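Local structure of N-formylglutamate amidohydrolase (Ralstonia eutropha, 2Q7S) at residues G158-Q161 with A165-H168; P66-T71 with L277-I282. The protein binds a zinc ion and is probably a metal-dependent hydrolase of the N-formylglutamate amidohydrolase family. One frame throughout, in Å; residues are numbered along the deposited sequence. Where two conformers were deposited one is given.

Contact 1: residues G158-Q161 with A165-H168; sequences GAYQ and AVWH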
loop_
_atom_site.group_PDB
_atom_site.type_symbol
_atom_site.label_atom_id
_atom_site.label_comp_id
_atom_site.label_asym_id
_atom_site.label_seq_id
_atom_site.Cartn_x
_atom_site.Cartn_y
_atom_site.Cartn_z
ATOM N N GLY A 158 -11.161 5.262 14.703
ATOM C CA GLY A 158 -10.751 5.981 15.853
ATOM C C GLY A 158 -10.464 7.454 15.544
ATOM O O GLY A 158 -10.939 8.323 16.244
ATOM N N ALA A 159 -9.655 7.705 14.517
ATOM C CA ALA A 159 -9.403 9.028 14.022
ATOM C C ALA A 159 -10.687 9.783 13.723
ATOM O O ALA A 159 -10.871 10.901 14.186
ATOM C CB ALA A 159 -8.502 8.974 12.756
ATOM N N TYR A 160 -11.584 9.164 12.950
ATOM C CA TYR A 160 -12.755 9.823 12.516
ATOM C C TYR A 160 -13.636 10.095 13.745
ATOM O O TYR A 160 -14.220 11.151 13.864
ATOM C CB TYR A 160 -13.526 8.956 11.496
ATOM C CG TYR A 160 -14.766 9.635 11.031
ATOM C CD1 TYR A 160 -14.732 10.478 9.963
ATOM C CD2 TYR A 160 -15.975 9.505 11.724
ATOM C CE1 TYR A 160 -15.854 11.153 9.562
ATOM C CE2 TYR A 160 -17.112 10.164 11.308
ATOM C CZ TYR A 160 -17.041 10.991 10.229
ATOM O OH TYR A 160 -18.172 11.652 9.774
ATOM N N GLN A 161 -13.718 9.140 14.663
ATOM C CA GLN A 161 -14.593 9.318 15.818
ATOM C C GLN A 161 -14.141 10.495 16.668
ATOM O O GLN A 161 -14.963 11.268 17.148
ATOM C CB GLN A 161 -14.606 8.072 16.650
ATOM C CG GLN A 161 -15.633 8.124 17.790
ATOM C CD GLN A 161 -16.027 6.762 18.253
ATOM O OE1 GLN A 161 -16.991 6.203 17.757
ATOM N NE2 GLN A 161 -15.246 6.186 19.176
ATOM N N ALA A 165 -13.146 13.822 10.915
ATOM C CA ALA A 165 -12.599 13.708 9.588
ATOM C C ALA A 165 -11.445 12.723 9.681
ATOM O O ALA A 165 -10.908 12.483 10.760
ATOM C CB ALA A 165 -12.111 15.055 9.104
ATOM N N VAL A 166 -11.030 12.189 8.538
ATOM C CA VAL A 166 -9.842 11.375 8.461
ATOM C C VAL A 166 -9.217 11.484 7.055
ATOM O O VAL A 166 -9.892 11.641 6.022
ATOM C CB VAL A 166 -10.162 9.887 8.849
ATOM C CG1 VAL A 166 -11.130 9.253 7.849
ATOM C CG2 VAL A 166 -8.882 9.064 9.016
ATOM N N TRP A 167 -7.913 11.406 7.034
ATOM C CA TRP A 167 -7.131 11.386 5.796
ATOM C C TRP A 167 -6.251 10.158 5.858
ATOM O O TRP A 167 -5.391 10.043 6.748
ATOM C CB TRP A 167 -6.293 12.662 5.659
ATOM C CG TRP A 167 -7.100 13.907 5.321
ATOM C CD1 TRP A 167 -7.323 14.427 4.091
ATOM C CD2 TRP A 167 -7.806 14.751 6.245
ATOM N NE1 TRP A 167 -8.097 15.552 4.184
ATOM C CE2 TRP A 167 -8.415 15.771 5.491
ATOM C CE3 TRP A 167 -7.993 14.730 7.636
ATOM C CZ2 TRP A 167 -9.200 16.754 6.069
ATOM C CZ3 TRP A 167 -8.762 15.712 8.219
ATOM C CH2 TRP A 167 -9.359 16.717 7.435
ATOM N N HIS A 168 -6.541 9.206 4.961
ATOM C CA HIS A 168 -5.848 7.948 4.863
ATOM C C HIS A 168 -4.879 7.974 3.657
ATOM O O HIS A 168 -5.298 8.324 2.576
ATOM C CB HIS A 168 -6.872 6.858 4.676
ATOM C CG HIS A 168 -6.282 5.554 4.276
ATOM N ND1 HIS A 168 -6.733 4.833 3.200
ATOM C CD2 HIS A 168 -5.263 4.848 4.807
ATOM C CE1 HIS A 168 -6.035 3.713 3.103
ATOM N NE2 HIS A 168 -5.144 3.698 4.077
#

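Contact 2: residues P66-T71 with L277-I282; sequences PRVGGT and LLTLRI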
loop_
_atom_site.group_PDB
_atom_site.type_symbol
_atom_site.label_atom_id
_atom_site.label_comp_id
_atom_site.label_asym_id
_atom_site.label_seq_id
_atom_site.Cartn_x
_atom_site.Cartn_y
_atom_site.Cartn_z
ATOM N N PRO A 66 4.360 9.128 12.314
ATOM C CA PRO A 66 4.077 9.192 13.734
ATOM C C PRO A 66 4.809 10.362 14.424
ATOM O O PRO A 66 4.332 10.886 15.424
ATOM C CB PRO A 66 4.563 7.807 14.233
ATOM C CG PRO A 66 5.640 7.501 13.363
ATOM C CD PRO A 66 5.140 7.901 12.039
ATOM N N ARG A 67 5.863 10.870 13.790
ATOM C CA ARG A 67 6.635 12.000 14.328
ATOM C C ARG A 67 5.887 13.297 14.163
ATOM O O ARG A 67 6.224 14.243 14.797
ATOM C CB ARG A 67 7.986 12.128 13.609
ATOM C CG ARG A 67 8.889 10.859 13.713
ATOM C CD ARG A 67 10.184 11.018 12.888
ATOM N NE ARG A 67 11.080 11.938 13.586
ATOM C CZ ARG A 67 11.995 12.729 13.010
ATOM N NH1 ARG A 67 12.245 12.677 11.718
ATOM N NH2 ARG A 67 12.757 13.491 13.772
ATOM N N VAL A 68 4.907 13.340 13.268
ATOM C CA VAL A 68 4.124 14.529 13.059
ATOM C C VAL A 68 2.676 14.342 13.549
ATOM O O VAL A 68 1.863 15.208 13.332
ATOM C CB VAL A 68 4.161 15.012 11.573
ATOM C CG1 VAL A 68 5.594 15.186 11.130
ATOM C CG2 VAL A 68 3.374 14.037 10.640
ATOM N N GLY A 69 2.372 13.257 14.257
ATOM C CA GLY A 69 1.026 13.084 14.822
ATOM C C GLY A 69 0.175 12.022 14.147
ATOM O O GLY A 69 -0.872 11.669 14.661
ATOM N N GLY A 70 0.671 11.458 13.047
ATOM C CA GLY A 70 -0.044 10.389 12.322
ATOM C C GLY A 70 0.156 8.991 12.851
ATOM O O GLY A 70 0.942 8.735 13.780
ATOM N N THR A 71 -0.553 8.050 12.237
ATOM C CA THR A 71 -0.393 6.646 12.581
ATOM C C THR A 71 0.088 5.922 11.346
ATOM O O THR A 71 -0.440 6.107 10.264
ATOM C CB THR A 71 -1.705 6.006 13.097
ATOM O OG1 THR A 71 -2.072 6.629 14.326
ATOM C CG2 THR A 71 -1.509 4.525 13.375
ATOM N N LEU A 277 9.649 16.055 5.142
ATOM C CA LEU A 277 9.201 17.420 4.904
ATOM C C LEU A 277 7.801 17.460 4.276
ATOM O O LEU A 277 6.997 18.326 4.636
ATOM C CB LEU A 277 10.212 18.190 4.043
ATOM C CG LEU A 277 11.469 18.842 4.652
ATOM C CD1 LEU A 277 11.206 20.199 5.281
ATOM C CD2 LEU A 277 12.168 17.959 5.640
ATOM N N LEU A 278 7.483 16.539 3.376
ATOM C CA LEU A 278 6.144 16.503 2.768
ATOM C C LEU A 278 5.117 16.144 3.867
ATOM O O LEU A 278 4.041 16.724 3.939
ATOM C CB LEU A 278 6.065 15.460 1.632
ATOM C CG LEU A 278 4.638 15.128 1.179
ATOM C CD1 LEU A 278 4.036 16.339 0.472
ATOM C CD2 LEU A 278 4.588 13.818 0.329
ATOM N N THR A 279 5.501 15.244 4.762
ATOM C CA THR A 279 4.590 14.709 5.806
ATOM C C THR A 279 4.256 15.783 6.823
ATOM O O THR A 279 3.151 15.849 7.331
ATOM C CB THR A 279 5.176 13.377 6.454
ATOM O OG1 THR A 279 5.284 12.341 5.462
ATOM C CG2 THR A 279 4.273 12.822 7.539
ATOM N N LEU A 280 5.247 16.619 7.152
ATOM C CA LEU A 280 5.060 17.718 8.051
ATOM C C LEU A 280 4.033 18.658 7.418
ATOM O O LEU A 280 3.078 19.121 8.069
ATOM C CB LEU A 280 6.399 18.442 8.322
ATOM C CG LEU A 280 6.420 19.585 9.334
ATOM C CD1 LEU A 280 5.741 19.170 10.677
ATOM C CD2 LEU A 280 7.860 20.081 9.591
ATOM N N ARG A 281 4.200 18.926 6.136
ATOM C CA ARG A 281 3.237 19.775 5.448
ATOM C C ARG A 281 1.802 19.202 5.423
ATOM O O ARG A 281 0.830 19.931 5.564
ATOM C CB ARG A 281 3.737 20.032 4.041
ATOM C CG ARG A 281 2.912 21.049 3.297
ATOM C CD ARG A 281 3.028 22.461 3.893
ATOM N NE ARG A 281 2.034 23.287 3.233
ATOM C CZ ARG A 281 0.748 23.349 3.563
ATOM N NH1 ARG A 281 0.258 22.652 4.596
ATOM N NH2 ARG A 281 -0.060 24.122 2.842
ATOM N N ILE A 282 1.675 17.894 5.220
ATOM C CA ILE A 282 0.386 17.240 5.239
ATOM C C ILE A 282 -0.225 17.310 6.637
ATOM O O ILE A 282 -1.407 17.491 6.739
ATOM C CB ILE A 282 0.493 15.745 4.815
ATOM C CG1 ILE A 282 0.950 15.597 3.351
ATOM C CG2 ILE A 282 -0.813 14.947 5.054
ATOM C CD1 ILE A 282 1.157 14.098 2.934
#

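Contact 1: residues G158-Q161 with A165-H168
With chi1 at 180°, Y160 carries its ring anti to the backbone N, which brings CD1 beside the backbone of A165, just ahead of strand 166-174; V166, with chi1 at 64°, holds CG2 anti to its own N and aims it at the helix. On the tyrosine side, Y160 CD1 lies 3.8 Å from A165 N. The amide N of V166 comes up at the ring edge, near its plane, 4.3 Å from Y160 CD1. V166 CG1 meets the same corner of the ring more loosely, 4.4 Å from Y160 CD1. One residue earlier in the helix, A159 points its methyl at the strand, and A159 CB touches V166 CG2 at 3.8 Å.

No hydrogen bond crosses between the segments. Y160 CA sits 3.7 Å from A165 O, and this buried carbonyl oxygen has no hydrogen-bonding partner in the model. Outside the two segments the Y160 ring makes a cation-pi contact with R244, and its OH a weak hydrogen bond with E242 O. V166, for its part, is already paired through its backbone with R243 and N245. What results is the short connection from the C-terminal end of helix 134-163 into strand 166-174, a helix-to-strand link of an alpha/beta fold with a mixed central sheet.

Contact 2: residues P66-T71 with L277-I282
V68 fits its two methyls over neighbouring residues of helix 267-289, CG2 against T279 and CG1 against L280. This is loop-on-helix packing at the edge of the alpha/beta fold: residues 66-71 run from the region after helix 58-61 into strand 71-75, and the C-terminal helix passes alongside.

The tighter of the two meetings is methyl to methyl, where V68 CG2 and T279 CG2 stand 3.4 Å apart, closer than usual van der Waals contact, with the two side chains crossing at about a right angle. With chi1 at -63°, T279 OG1 lies anti to the carbonyl carbon and hydrogen-bonds to L275 O, one turn earlier in the same helix, while CG2 faces the loop. Its polar end is thus satisfied within the helix. W62 and V65 also pack on T279, adding to the apolar surroundings of this buried residue.

L280, which is exposed, covers the other methyl of the valine. Its side chain leaves the helix with CG anti to the backbone N (chi1 -176°), and it is CD1 that swings in to the valine. The backbone joins in as well, since V68 CG1 is 4.0 Å from L280 CA. Just past the valine, G69 has a phi of 108°, where a CB would press on the carbonyl O of V68, which calls for glycine; G69 N bonds weakly to P66 O at 3.3 Å. On the outer side, V68 CG1 closes on L280 CD1 at 4.0 Å.

In the fold
From the N terminus, the chain first reaches residues 66-71, in the loop into strand 71-75; they meet 277-282 only some two hundred residues later. Within that long loop lies contact 1, a short local closure at the end of helix 134-163, in which only three residues separate its two segments. Contact 1 is therefore nested inside contact 2, and the two do not cross. Their centres are 15 Å apart, and they do not touch. Contact 1 ties a long helix to a central strand of the mixed sheet; contact 2 brings the C-terminal helix 267-289 against the approach to strand 71-75. Strand 166-174 also reaches that helix, through W167 touching Y285 and V286.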